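Local atomic coordinates of ZmpA Glycopeptidase (Clostridium perfringens, PDB entry 6XSX), a protein that cleaves glycosylated proteins as a metalloprotease of the peptidase M60 family, this chain being the catalytic module of a longer protein. Residues Q359-T364 and D396-D401; V67-P72 and L93-N98; K79-Q84 and P176-V181. All blocks are in the same frame, centred on the assembly; numbering follows the deposited sequence.

Interactions 2 and 3 share the N-terminal half of the module, their centres 29 Å apart, and their segments alternate along the chain: the loop 67-72 leads into strand 75-80, from which 79-84 continues. Interaction 1 lies at the ends of two helices, with its centre 43 Å from that of interaction 3. Chemistry follows place. Interaction 3, buried, joins the loop after one strand of the large mixed sheet to the lead-in of another through a methionine packed on proline and valine, without a hydrogen bond across. Interaction 2, at the periphery, relies on a lysine shared by a carboxylate and a carbonyl. Interaction 1, at the surface, pairs aromatic rims beside a bound ethanediol.

Interaction 1 (Q359-T364 and D396-D401); sequences QLYDKT and DVFKLD. With EDO (1,2-ethanediol), chain G.
Tyr-361 and Phe-398 meet rim to rim: Tyr-361 CD2 lies 3.5 Å from Phe-398 CE1, which sits at the edge of the tyrosine ring, near its plane. The centroids are 5.9 Å apart and the planes 32° from parallel, with neither ring over the other's face. The methylene of Asp-362 joins them, its CB 3.8 Å from the same Phe-398 CE1. No hydrogen bond runs directly between the segments; a 1,2-ethanediol, probably from the crystallisation liquor, fills in between them, hydrogen-bonded to 359-364 and packed against 396-401. Its C2 lies over one face of the phenylalanine, offset toward the rim and 3.3 Å from Phe-398 CD1. At its two ends O1 donates to Thr-364 OG1 at 2.7 Å and O2 donates to Asp-362 OD2 over a longer 3.2 Å. Both segments are helix ends: 359-364 leaves helix 347-361 at Asp-362, and 396-401 leaves helix 383-398 in a Schellman motif, with Lys-399 at positive phi as its C-prime residue. Behind the diol, the second shell fixes the carboxylate. Asp-362 OD1 accepts from Thr-364 OG1 at 2.7 Å and from Thr-364 N at 3.0 Å, both from the same face of the carboxylate plane; the N-H bond caps the turn leading into the next helix. With its CG anti to the backbone N (chi1 -174°), Asp-362 presents OD1 to this turn while OD2 remains directed at the diol. Further out, Gln-359 NE2 donates to Lys-363 O, tying the helix end to the same turn, and its OE1 receives Trp-366 N. Helix 365-375 backs the site: Phe-365 meets the Phe-398 ring, and Arg-368 both touches Val-397 and hydrogen-bonds the ethanediol.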
ATOM      1  N   GLN A 359     -13.204  -9.275  -2.030  1.00 18.88           N
ATOM      2  CA  GLN A 359     -13.190  -7.865  -1.662  1.00 18.67           C
ATOM      3  C   GLN A 359     -14.010  -7.045  -2.661  1.00 18.77           C
ATOM      4  O   GLN A 359     -14.650  -6.065  -2.288  1.00 18.05           O
ATOM      5  CB  GLN A 359     -11.757  -7.339  -1.570  1.00 18.75           C
ATOM      6  CG  GLN A 359     -11.652  -5.850  -1.256  1.00 18.28           C
ATOM      7  CD  GLN A 359     -12.127  -5.483   0.134  1.00 18.28           C
ATOM      8  OE1 GLN A 359     -12.261  -6.325   1.016  1.00 18.67           O
ATOM      9  NE2 GLN A 359     -12.406  -4.211   0.335  1.00 17.65           N
ATOM     10  N   LEU A 360     -13.999  -7.453  -3.931  1.00 18.04           N
ATOM     11  CA  LEU A 360     -14.863  -6.822  -4.921  1.00 18.51           C
ATOM     12  C   LEU A 360     -16.324  -7.081  -4.538  1.00 19.86           C
ATOM     13  O   LEU A 360     -17.166  -6.195  -4.650  1.00 20.21           O
ATOM     14  CB  LEU A 360     -14.545  -7.395  -6.309  1.00 17.07           C
ATOM     15  CG  LEU A 360     -13.238  -6.926  -6.957  1.00 17.60           C
ATOM     16  CD1 LEU A 360     -12.898  -7.807  -8.157  1.00 17.76           C
ATOM     17  CD2 LEU A 360     -13.349  -5.479  -7.418  1.00 17.34           C
ATOM     18  N   TYR A 361     -16.609  -8.302  -4.065  1.00 20.38           N
ATOM     19  CA  TYR A 361     -17.964  -8.725  -3.738  1.00 20.15           C
ATOM     20  C   TYR A 361     -18.477  -7.969  -2.517  1.00 20.40           C
ATOM     21  O   TYR A 361     -19.631  -7.550  -2.499  1.00 19.34           O
ATOM     22  CB  TYR A 361     -18.034 -10.240  -3.531  1.00 19.66           C
ATOM     23  CG  TYR A 361     -19.357 -10.736  -2.997  1.00 20.75           C
ATOM     24  CD1 TYR A 361     -20.509 -10.683  -3.771  1.00 21.00           C
ATOM     25  CD2 TYR A 361     -19.464 -11.242  -1.712  1.00 19.65           C
ATOM     26  CE1 TYR A 361     -21.729 -11.131  -3.290  1.00 21.43           C
ATOM     27  CE2 TYR A 361     -20.675 -11.693  -1.210  1.00 21.30           C
ATOM     28  CZ  TYR A 361     -21.811 -11.641  -2.005  1.00 22.29           C
ATOM     29  OH  TYR A 361     -23.012 -12.066  -1.521  1.00 21.87           O
ATOM     30  N   ASP A 362     -17.605  -7.797  -1.512  1.00 21.93           N
ATOM     31  CA  ASP A 362     -17.974  -7.147  -0.262  1.00 21.80           C
ATOM     32  C   ASP A 362     -16.752  -6.434   0.314  1.00 22.21           C
ATOM     33  O   ASP A 362     -15.839  -7.064   0.866  1.00 19.99           O
ATOM     34  CB  ASP A 362     -18.559  -8.166   0.722  1.00 23.79           C
ATOM     35  CG  ASP A 362     -19.123  -7.583   2.012  1.00 24.42           C
ATOM     36  OD1 ASP A 362     -18.689  -6.487   2.425  1.00 24.55           O
ATOM     37  OD2 ASP A 362     -19.985  -8.245   2.601  1.00 25.83           O
ATOM     38  N   LYS A 363     -16.786  -5.102   0.212  1.00 21.38           N
ATOM     39  CA  LYS A 363     -15.695  -4.214   0.574  1.00 22.20           C
ATOM     40  C   LYS A 363     -15.351  -4.290   2.065  1.00 21.45           C
ATOM     41  O   LYS A 363     -14.304  -3.783   2.459  1.00 21.81           O
ATOM     42  CB  LYS A 363     -16.053  -2.785   0.163  1.00 24.17           C
ATOM     43  CG  LYS A 363     -17.193  -2.162   0.953  1.00 25.91           C
ATOM     44  CD  LYS A 363     -17.599  -0.825   0.379  1.00 29.48           C
ATOM     45  CE  LYS A 363     -18.274   0.053   1.405  1.00 31.90           C
ATOM     46  NZ  LYS A 363     -18.451   1.432   0.895  1.00 37.96           N
ATOM     47  N   THR A 364     -16.200  -4.929   2.885  1.00 20.32           N
ATOM     48  CA  THR A 364     -15.898  -5.103   4.305  1.00 20.53           C
ATOM     49  C   THR A 364     -14.998  -6.316   4.554  1.00 19.86           C
ATOM     50  O   THR A 364     -14.614  -6.573   5.693  1.00 20.20           O
ATOM     51  CB  THR A 364     -17.150  -5.223   5.193  1.00 20.63           C
ATOM     52  OG1 THR A 364     -17.824  -6.457   4.936  1.00 18.84           O
ATOM     53  CG2 THR A 364     -18.101  -4.046   5.074  1.00 20.67           C
ATOM     54  N   ASP A 396     -15.082 -17.917   7.836  1.00 23.41           N
ATOM     55  CA  ASP A 396     -15.604 -17.353   9.075  1.00 23.18           C
ATOM     56  C   ASP A 396     -16.082 -15.913   8.866  1.00 23.22           C
ATOM     57  O   ASP A 396     -17.156 -15.546   9.334  1.00 25.36           O
ATOM     58  CB  ASP A 396     -14.562 -17.364  10.197  1.00 23.38           C
ATOM     59  CG  ASP A 396     -14.206 -18.745  10.724  1.00 24.30           C
ATOM     60  OD1 ASP A 396     -15.120 -19.600  10.815  1.00 23.82           O
ATOM     61  OD2 ASP A 396     -13.013 -18.953  11.049  1.00 23.44           O
ATOM     62  N   VAL A 397     -15.269 -15.092   8.192  1.00 22.01           N
ATOM     63  CA  VAL A 397     -15.612 -13.695   7.968  1.00 22.62           C
ATOM     64  C   VAL A 397     -16.957 -13.600   7.240  1.00 23.53           C
ATOM     65  O   VAL A 397     -17.804 -12.781   7.594  1.00 22.57           O
ATOM     66  CB  VAL A 397     -14.491 -12.935   7.226  1.00 22.33           C
ATOM     67  CG1 VAL A 397     -14.965 -11.589   6.678  1.00 22.08           C
ATOM     68  CG2 VAL A 397     -13.257 -12.737   8.097  1.00 23.24           C
ATOM     69  N   PHE A 398     -17.160 -14.448   6.224  1.00 24.23           N
ATOM     70  CA  PHE A 398     -18.353 -14.340   5.396  1.00 25.07           C
ATOM     71  C   PHE A 398     -19.527 -15.119   5.985  1.00 25.86           C
ATOM     72  O   PHE A 398     -20.669 -14.860   5.617  1.00 24.79           O
ATOM     73  CB  PHE A 398     -18.086 -14.803   3.961  1.00 24.91           C
ATOM     74  CG  PHE A 398     -17.677 -13.708   3.006  1.00 26.70           C
ATOM     75  CD1 PHE A 398     -18.632 -12.922   2.374  1.00 26.90           C
ATOM     76  CD2 PHE A 398     -16.338 -13.463   2.732  1.00 25.95           C
ATOM     77  CE1 PHE A 398     -18.254 -11.908   1.502  1.00 28.02           C
ATOM     78  CE2 PHE A 398     -15.963 -12.456   1.855  1.00 26.83           C
ATOM     79  CZ  PHE A 398     -16.921 -11.681   1.237  1.00 26.36           C
ATOM     80  N   LYS A 399     -19.239 -16.075   6.877  1.00 26.95           N
ATOM     81  CA  LYS A 399     -20.199 -17.098   7.273  1.00 29.09           C
ATOM     82  C   LYS A 399     -20.631 -17.895   6.042  1.00 27.02           C
ATOM     83  O   LYS A 399     -21.802 -18.250   5.911  1.00 27.31           O
ATOM     84  CB  LYS A 399     -21.440 -16.504   7.957  1.00 31.87           C
ATOM     85  CG  LYS A 399     -21.204 -15.714   9.237  1.00 35.09           C
ATOM     86  CD  LYS A 399     -20.508 -16.524  10.310  1.00 38.30           C
ATOM     87  CE  LYS A 399     -20.586 -15.899  11.688  1.00 39.99           C
ATOM     88  NZ  LYS A 399     -21.971 -15.919  12.218  1.00 42.44           N
ATOM     89  N   LEU A 400     -19.679 -18.167   5.144  1.00 24.19           N
ATOM     90  CA  LEU A 400     -19.960 -18.923   3.934  1.00 24.43           C
ATOM     91  C   LEU A 400     -18.929 -20.034   3.782  1.00 23.67           C
ATOM     92  O   LEU A 400     -17.792 -19.900   4.221  1.00 23.39           O
ATOM     93  CB  LEU A 400     -19.922 -17.994   2.714  1.00 24.75           C
ATOM     94  CG  LEU A 400     -21.079 -17.006   2.565  1.00 25.13           C
ATOM     95  CD1 LEU A 400     -20.774 -15.957   1.497  1.00 24.11           C
ATOM     96  CD2 LEU A 400     -22.390 -17.725   2.259  1.00 25.54           C
ATOM     97  N   ASP A 401     -19.332 -21.133   3.141  1.00 23.41           N
ATOM     98  CA  ASP A 401     -18.386 -22.202   2.876  1.00 22.91           C
ATOM     99  C   ASP A 401     -17.625 -21.870   1.593  1.00 21.76           C
ATOM    100  O   ASP A 401     -18.123 -22.120   0.495  1.00 20.77           O
ATOM    101  CB  ASP A 401     -19.081 -23.568   2.852  1.00 22.84           C
ATOM    102  CG  ASP A 401     -18.121 -24.711   2.587  1.00 22.32           C
ATOM    103  OD1 ASP A 401     -16.915 -24.451   2.420  1.00 22.69           O
ATOM    104  OD2 ASP A 401     -18.587 -25.842   2.535  1.00 23.54           O
TER
HETATM  105  C1  EDO G1306     -17.404  -9.768   4.648  1.00 32.55           C
HETATM  106  O1  EDO G1306     -17.217  -8.976   5.809  1.00 30.44           O
HETATM  107  C2  EDO G1306     -18.646 -10.580   4.709  1.00 33.79           C
HETATM  108  O2  EDO G1306     -19.714  -9.877   5.308  1.00 33.16           O

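Interaction 2 (V67-P72 and L93-N98)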
ATOM      1  N   VAL A  67      16.689  16.302  30.861  1.00 21.52           N
ATOM      2  CA  VAL A  67      15.735  15.312  31.356  1.00 22.16           C
ATOM      3  C   VAL A  67      15.869  15.279  32.879  1.00 23.57           C
ATOM      4  O   VAL A  67      16.864  15.777  33.411  1.00 22.87           O
ATOM      5  CB  VAL A  67      15.979  13.896  30.781  1.00 20.78           C
ATOM      6  CG1 VAL A  67      15.772  13.837  29.272  1.00 20.58           C
ATOM      7  CG2 VAL A  67      17.348  13.347  31.164  1.00 19.69           C
ATOM      8  N   GLU A  68      14.895  14.666  33.563  1.00 24.03           N
ATOM      9  CA  GLU A  68      15.035  14.397  34.985  1.00 26.54           C
ATOM     10  C   GLU A  68      16.251  13.504  35.192  1.00 26.11           C
ATOM     11  O   GLU A  68      16.472  12.574  34.419  1.00 26.56           O
ATOM     12  CB  GLU A  68      13.844  13.612  35.525  1.00 27.05           C
ATOM     13  CG  GLU A  68      12.590  14.434  35.689  1.00 31.26           C
ATOM     14  CD  GLU A  68      11.420  13.604  36.187  1.00 32.57           C
ATOM     15  OE1 GLU A  68      11.650  12.683  37.005  1.00 33.16           O
ATOM     16  OE2 GLU A  68      10.294  13.863  35.736  1.00 33.93           O
ATOM     17  N   ASP A  69      17.003  13.776  36.261  1.00 25.90           N
ATOM     18  CA  ASP A  69      18.199  13.011  36.580  1.00 27.13           C
ATOM     19  C   ASP A  69      17.877  11.526  36.563  1.00 26.32           C
ATOM     20  O   ASP A  69      16.875  11.115  37.135  1.00 27.35           O
ATOM     21  CB  ASP A  69      18.764  13.399  37.948  1.00 26.83           C
ATOM     22  CG  ASP A  69      19.464  14.741  37.909  1.00 27.57           C
ATOM     23  OD1 ASP A  69      20.023  15.070  36.842  1.00 26.40           O
ATOM     24  OD2 ASP A  69      19.432  15.456  38.939  1.00 28.94           O
ATOM     25  N   GLY A  70      18.730  10.742  35.895  1.00 25.87           N
ATOM     26  CA  GLY A  70      18.633   9.290  35.928  1.00 24.84           C
ATOM     27  C   GLY A  70      17.626   8.715  34.927  1.00 25.55           C
ATOM     28  O   GLY A  70      17.522   7.499  34.803  1.00 25.75           O
ATOM     29  N   LYS A  71      16.876   9.582  34.232  1.00 24.73           N
ATOM     30  CA  LYS A  71      15.830   9.154  33.312  1.00 23.91           C
ATOM     31  C   LYS A  71      16.388   8.989  31.899  1.00 22.45           C
ATOM     32  O   LYS A  71      17.362   9.638  31.527  1.00 22.48           O
ATOM     33  CB  LYS A  71      14.699  10.185  33.267  1.00 24.16           C
ATOM     34  CG  LYS A  71      13.841  10.285  34.518  1.00 25.63           C
ATOM     35  CD  LYS A  71      13.319   8.958  35.016  1.00 26.16           C
ATOM     36  CE  LYS A  71      12.563   9.114  36.319  1.00 25.77           C
ATOM     37  NZ  LYS A  71      12.015   7.814  36.764  1.00 27.95           N
ATOM     38  N   PRO A  72      15.781   8.132  31.048  1.00 22.14           N
ATOM     39  CA  PRO A  72      16.283   7.945  29.684  1.00 20.92           C
ATOM     40  C   PRO A  72      16.196   9.204  28.815  1.00 20.35           C
ATOM     41  O   PRO A  72      15.311  10.039  28.983  1.00 21.39           O
ATOM     42  CB  PRO A  72      15.462   6.761  29.155  1.00 21.63           C
ATOM     43  CG  PRO A  72      14.196   6.776  29.995  1.00 22.25           C
ATOM     44  CD  PRO A  72      14.634   7.260  31.363  1.00 22.34           C
ATOM     45  N   LEU A  93      22.459  10.534  23.266  1.00 20.06           N
ATOM     46  CA  LEU A  93      22.645  11.809  23.942  1.00 19.66           C
ATOM     47  C   LEU A  93      22.650  11.556  25.443  1.00 19.12           C
ATOM     48  O   LEU A  93      21.968  10.659  25.926  1.00 18.71           O
ATOM     49  CB  LEU A  93      21.494  12.764  23.600  1.00 18.44           C
ATOM     50  CG  LEU A  93      21.372  13.203  22.142  1.00 19.62           C
ATOM     51  CD1 LEU A  93      20.090  14.000  21.924  1.00 19.09           C
ATOM     52  CD2 LEU A  93      22.579  14.026  21.707  1.00 20.26           C
ATOM     53  N   SER A  94      23.387  12.391  26.172  1.00 19.45           N
ATOM     54  CA  SER A  94      23.341  12.337  27.623  1.00 21.21           C
ATOM     55  C   SER A  94      22.776  13.646  28.168  1.00 20.91           C
ATOM     56  O   SER A  94      22.688  14.639  27.448  1.00 19.74           O
ATOM     57  CB  SER A  94      24.698  12.026  28.172  1.00 22.85           C
ATOM     58  OG  SER A  94      25.684  12.708  27.417  1.00 28.10           O
ATOM     59  N   LYS A  95      22.360  13.650  29.439  1.00 19.99           N
ATOM     60  CA  LYS A  95      21.884  14.908  29.991  1.00 20.34           C
ATOM     61  C   LYS A  95      23.021  15.936  30.000  1.00 21.04           C
ATOM     62  O   LYS A  95      24.183  15.590  30.231  1.00 19.36           O
ATOM     63  CB  LYS A  95      21.256  14.709  31.373  1.00 21.02           C
ATOM     64  CG  LYS A  95      20.861  16.013  32.049  1.00 21.10           C
ATOM     65  CD  LYS A  95      20.115  15.840  33.353  1.00 22.30           C
ATOM     66  CE  LYS A  95      19.713  17.173  33.952  1.00 21.42           C
ATOM     67  NZ  LYS A  95      18.747  16.963  35.056  1.00 21.93           N
ATOM     68  N   GLY A  96      22.667  17.205  29.751  1.00 20.28           N
ATOM     69  CA  GLY A  96      23.634  18.289  29.696  1.00 20.87           C
ATOM     70  C   GLY A  96      24.168  18.501  28.279  1.00 20.80           C
ATOM     71  O   GLY A  96      23.430  18.362  27.302  1.00 20.21           O
ATOM     72  N   LYS A  97      25.469  18.793  28.184  1.00 19.61           N
ATOM     73  CA  LYS A  97      26.117  19.220  26.948  1.00 21.07           C
ATOM     74  C   LYS A  97      26.625  18.009  26.162  1.00 20.81           C
ATOM     75  O   LYS A  97      27.200  17.093  26.743  1.00 20.80           O
ATOM     76  CB  LYS A  97      27.276  20.159  27.310  1.00 21.84           C
ATOM     77  CG  LYS A  97      28.101  20.705  26.152  1.00 23.43           C
ATOM     78  CD  LYS A  97      29.344  21.440  26.631  1.00 24.90           C
ATOM     79  CE  LYS A  97      30.175  21.993  25.495  1.00 26.30           C
ATOM     80  NZ  LYS A  97      31.356  22.737  26.003  1.00 27.91           N
ATOM     81  N   ASN A  98      26.409  18.016  24.836  1.00 19.92           N
ATOM     82  CA  ASN A  98      26.907  16.962  23.963  1.00 20.09           C
ATOM     83  C   ASN A  98      27.644  17.599  22.786  1.00 20.91           C
ATOM     84  O   ASN A  98      27.027  18.259  21.950  1.00 20.83           O
ATOM     85  CB  ASN A  98      25.781  16.078  23.403  1.00 20.02           C
ATOM     86  CG  ASN A  98      24.930  15.394  24.453  1.00 19.81           C
ATOM     87  OD1 ASN A  98      25.077  14.200  24.697  1.00 19.54           O
ATOM     88  ND2 ASN A  98      24.041  16.140  25.085  1.00 19.89           N
TER
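Lys-95 reaches toward the 67-72 loop with its ammonium group, and the polar part of the contact is concentrated there. The ionic element is a salt bridge, Lys-95 NZ to Asp-69 OD1 at 2.9 Å, met from above the carboxylate plane, 57° out of it. The second bond is uncharged on the acceptor side: Lys-95 NZ donates to Val-67 O at 2.8 Å, nearly in line with the carbonyl bond (C=O...N 168°). A bound MES buffer molecule, probably from the crystallisation liquor, adds a sulfonate oxygen to the same nitrogen, and Asp-69 N binds another. The extended lysine chain spans the distance, its CG anti to the backbone N at chi1 175°. Segment 67-72 follows strand 60-66 and 93-98 runs into strand 96-101, its antiparallel neighbour at the edge of the four-stranded sheet, and Glu-68 to Lys-71 form a type II beta turn closed by Lys-71 N to Glu-68 O at 3.0 Å. Apolar contact is slight, Val-67 CG2 lying 4.1 Å from Lys-95 CB as the two side chains run past each other in opposite directions. Within 93-98, the Asn-98 amide pairs with the backbone of Ser-94: OD1 accepts Ser-94 N at 2.9 Å, on a lone pair, and ND2 donates to Ser-94 O at 3.1 Å.

Interaction 3 (K79-Q84 and P176-V181)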
ATOM      1  N   LYS A  79      20.321  11.785   9.070  1.00 17.97           N
ATOM      2  CA  LYS A  79      19.919  11.104   7.855  1.00 18.24           C
ATOM      3  C   LYS A  79      20.673  11.723   6.681  1.00 18.15           C
ATOM      4  O   LYS A  79      20.439  12.881   6.337  1.00 18.60           O
ATOM      5  CB  LYS A  79      18.388  11.149   7.714  1.00 17.84           C
ATOM      6  CG  LYS A  79      17.791  10.341   6.554  1.00 17.07           C
ATOM      7  CD  LYS A  79      17.633  11.168   5.291  1.00 16.70           C
ATOM      8  CE  LYS A  79      16.960  10.450   4.142  1.00 16.35           C
ATOM      9  NZ  LYS A  79      17.881   9.507   3.459  1.00 16.85           N
ATOM     10  N   GLN A  80      21.587  10.936   6.100  1.00 17.31           N
ATOM     11  CA  GLN A  80      22.308  11.290   4.889  1.00 16.62           C
ATOM     12  C   GLN A  80      21.345  11.210   3.706  1.00 16.55           C
ATOM     13  O   GLN A  80      20.550  10.272   3.615  1.00 16.53           O
ATOM     14  CB  GLN A  80      23.484  10.330   4.699  1.00 16.96           C
ATOM     15  CG  GLN A  80      23.995  10.227   3.263  1.00 16.57           C
ATOM     16  CD  GLN A  80      24.765  11.439   2.795  1.00 17.43           C
ATOM     17  OE1 GLN A  80      25.767  11.835   3.400  1.00 17.55           O
ATOM     18  NE2 GLN A  80      24.312  12.030   1.694  1.00 16.79           N
ATOM     19  N   MET A  81      21.420  12.200   2.807  1.00 16.43           N
ATOM     20  CA  MET A  81      20.541  12.266   1.641  1.00 17.74           C
ATOM     21  C   MET A  81      20.934  11.235   0.584  1.00 18.14           C
ATOM     22  O   MET A  81      22.124  10.993   0.367  1.00 18.88           O
ATOM     23  CB  MET A  81      20.566  13.662   0.997  1.00 17.86           C
ATOM     24  CG  MET A  81      19.759  14.696   1.768  1.00 17.40           C
ATOM     25  SD  MET A  81      18.067  14.117   2.053  1.00 19.07           S
ATOM     26  CE  MET A  81      17.340  14.389   0.440  1.00 17.42           C
ATOM     27  N   ASP A  82      19.911  10.653  -0.067  1.00 18.26           N
ATOM     28  CA  ASP A  82      20.029   9.940  -1.334  1.00 19.17           C
ATOM     29  C   ASP A  82      21.004   8.764  -1.262  1.00 19.47           C
ATOM     30  O   ASP A  82      21.826   8.577  -2.165  1.00 19.06           O
ATOM     31  CB  ASP A  82      20.428  10.885  -2.469  1.00 19.60           C
ATOM     32  CG  ASP A  82      19.885  10.471  -3.828  1.00 20.52           C
ATOM     33  OD1 ASP A  82      19.359   9.343  -3.939  1.00 20.31           O
ATOM     34  OD2 ASP A  82      19.999  11.288  -4.763  1.00 19.46           O
ATOM     35  N   SER A  83      20.875   7.955  -0.202  1.00 18.23           N
ATOM     36  CA  SER A  83      21.580   6.690  -0.102  1.00 18.11           C
ATOM     37  C   SER A  83      20.781   5.616  -0.836  1.00 19.29           C
ATOM     38  O   SER A  83      19.586   5.786  -1.072  1.00 20.06           O
ATOM     39  CB  SER A  83      21.780   6.332   1.352  1.00 17.70           C
ATOM     40  OG  SER A  83      22.272   5.012   1.488  1.00 18.60           O
ATOM     41  N   GLN A  84      21.436   4.503  -1.189  1.00 20.32           N
ATOM     42  CA  GLN A  84      20.711   3.339  -1.677  1.00 22.60           C
ATOM     43  C   GLN A  84      19.933   2.728  -0.511  1.00 21.88           C
ATOM     44  O   GLN A  84      18.963   2.004  -0.723  1.00 19.94           O
ATOM     45  CB  GLN A  84      21.653   2.318  -2.324  1.00 24.51           C
ATOM     46  CG  GLN A  84      22.437   1.519  -1.294  1.00 28.77           C
ATOM     47  CD  GLN A  84      23.474   0.603  -1.895  1.00 32.53           C
ATOM     48  OE1 GLN A  84      24.670   0.852  -1.782  1.00 37.25           O
ATOM     49  NE2 GLN A  84      23.025  -0.467  -2.537  1.00 33.00           N
ATOM     50  N   PRO A 176      23.354  19.682   2.195  1.00 20.31           N
ATOM     51  CA  PRO A 176      22.468  18.673   1.607  1.00 18.78           C
ATOM     52  C   PRO A 176      21.376  19.336   0.762  1.00 18.48           C
ATOM     53  O   PRO A 176      20.803  20.346   1.167  1.00 18.04           O
ATOM     54  CB  PRO A 176      21.847  18.012   2.844  1.00 18.41           C
ATOM     55  CG  PRO A 176      21.780  19.141   3.842  1.00 18.66           C
ATOM     56  CD  PRO A 176      23.068  19.920   3.621  1.00 18.60           C
ATOM     57  N   ASP A 177      21.107  18.761  -0.418  1.00 18.06           N
ATOM     58  CA  ASP A 177      19.987  19.172  -1.252  1.00 17.70           C
ATOM     59  C   ASP A 177      18.741  18.449  -0.736  1.00 16.99           C
ATOM     60  O   ASP A 177      18.514  17.290  -1.082  1.00 16.62           O
ATOM     61  CB  ASP A 177      20.263  18.867  -2.736  1.00 18.29           C
ATOM     62  CG  ASP A 177      19.260  19.473  -3.716  1.00 18.31           C
ATOM     63  OD1 ASP A 177      18.249  20.058  -3.258  1.00 16.97           O
ATOM     64  OD2 ASP A 177      19.486  19.350  -4.942  1.00 18.18           O
ATOM     65  N   VAL A 178      17.947  19.126   0.101  1.00 15.77           N
ATOM     66  CA  VAL A 178      16.893  18.440   0.837  1.00 16.57           C
ATOM     67  C   VAL A 178      15.714  19.373   1.099  1.00 17.23           C
ATOM     68  O   VAL A 178      15.922  20.530   1.465  1.00 17.37           O
ATOM     69  CB  VAL A 178      17.400  17.842   2.168  1.00 16.31           C
ATOM     70  CG1 VAL A 178      18.006  18.896   3.089  1.00 16.00           C
ATOM     71  CG2 VAL A 178      16.301  17.096   2.907  1.00 16.66           C
ATOM     72  N   PHE A 179      14.493  18.818   0.968  1.00 17.20           N
ATOM     73  CA  PHE A 179      13.261  19.429   1.453  1.00 18.11           C
ATOM     74  C   PHE A 179      12.368  18.355   2.068  1.00 18.29           C
ATOM     75  O   PHE A 179      12.157  17.302   1.457  1.00 18.22           O
ATOM     76  CB  PHE A 179      12.529  20.144   0.312  1.00 18.29           C
ATOM     77  CG  PHE A 179      11.175  20.682   0.687  1.00 18.17           C
ATOM     78  CD1 PHE A 179      11.052  21.834   1.455  1.00 19.03           C
ATOM     79  CD2 PHE A 179      10.018  20.035   0.282  1.00 17.99           C
ATOM     80  CE1 PHE A 179       9.801  22.322   1.810  1.00 18.86           C
ATOM     81  CE2 PHE A 179       8.767  20.516   0.643  1.00 17.71           C
ATOM     82  CZ  PHE A 179       8.660  21.666   1.396  1.00 18.86           C
ATOM     83  N   ASP A 180      11.842  18.629   3.274  1.00 17.82           N
ATOM     84  CA  ASP A 180      10.997  17.663   3.971  1.00 17.74           C
ATOM     85  C   ASP A 180       9.588  18.215   4.143  1.00 18.17           C
ATOM     86  O   ASP A 180       9.430  19.379   4.498  1.00 18.43           O
ATOM     87  CB  ASP A 180      11.546  17.292   5.354  1.00 16.82           C
ATOM     88  CG  ASP A 180      12.694  16.292   5.347  1.00 16.54           C
ATOM     89  OD1 ASP A 180      12.857  15.590   4.335  1.00 16.62           O
ATOM     90  OD2 ASP A 180      13.413  16.208   6.363  1.00 16.10           O
ATOM     91  N   VAL A 181       8.583  17.348   3.947  1.00 17.86           N
ATOM     92  CA  VAL A 181       7.216  17.634   4.365  1.00 17.50           C
ATOM     93  C   VAL A 181       6.836  16.681   5.495  1.00 18.07           C
ATOM     94  O   VAL A 181       6.799  15.463   5.289  1.00 18.04           O
ATOM     95  CB  VAL A 181       6.203  17.484   3.212  1.00 16.81           C
ATOM     96  CG1 VAL A 181       4.805  17.922   3.641  1.00 16.40           C
ATOM     97  CG2 VAL A 181       6.646  18.220   1.954  1.00 16.64           C
TER
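Met-81 O accepts a short, straight bond from Gln-80 NE2, 2.8 Å with an N-H...O angle of 177°, in the carbonyl plane and on a lone pair. This bond pins the backbone of the residue that carries the contact; the same amide also donates to Ala-115 O and accepts from Ala-117 N, which ties it to the start of strand 117-123. The preceding carbonyl, Gln-80 O, receives Lys-79 NZ at 2.8 Å, from a position tilted out of its plane, and that ammonium group also reaches Asn-86 O. From this anchored backbone the Met-81 side chain sets out toward 176-181 from its CB and bends at chi2 (-53°) and chi3 (-77°), which carries its sulfur and methyl over Val-178. The two side chains cross at about a right angle, with Met-81 SD 3.6 Å from Val-178 CG2, the branch anti to the backbone N, and Met-81 CE 3.8 Å from that same methyl. Met-81 lies just past the end of strand 75-80 and packs on the residues leading into strand 179-182, two strands that are not neighbours in the ten-stranded mixed sheet: 117-123, 49-56 and 143-149 lie between them in its order. Nearer the backbone, Met-81 CG rests 4.1 Å from Pro-176 CB. At the far end, Met-81 CE touches Asp-177 O at 3.5 Å. The carboxylate of Asp-177 is engaged by Thr-193, and Pro-176 O by Tyr-165 of helix 155-171. Asn-189, on strand 186-190, touches both Met-81 and Val-178, and Val-119 of strand 117-123 packs against Val-178.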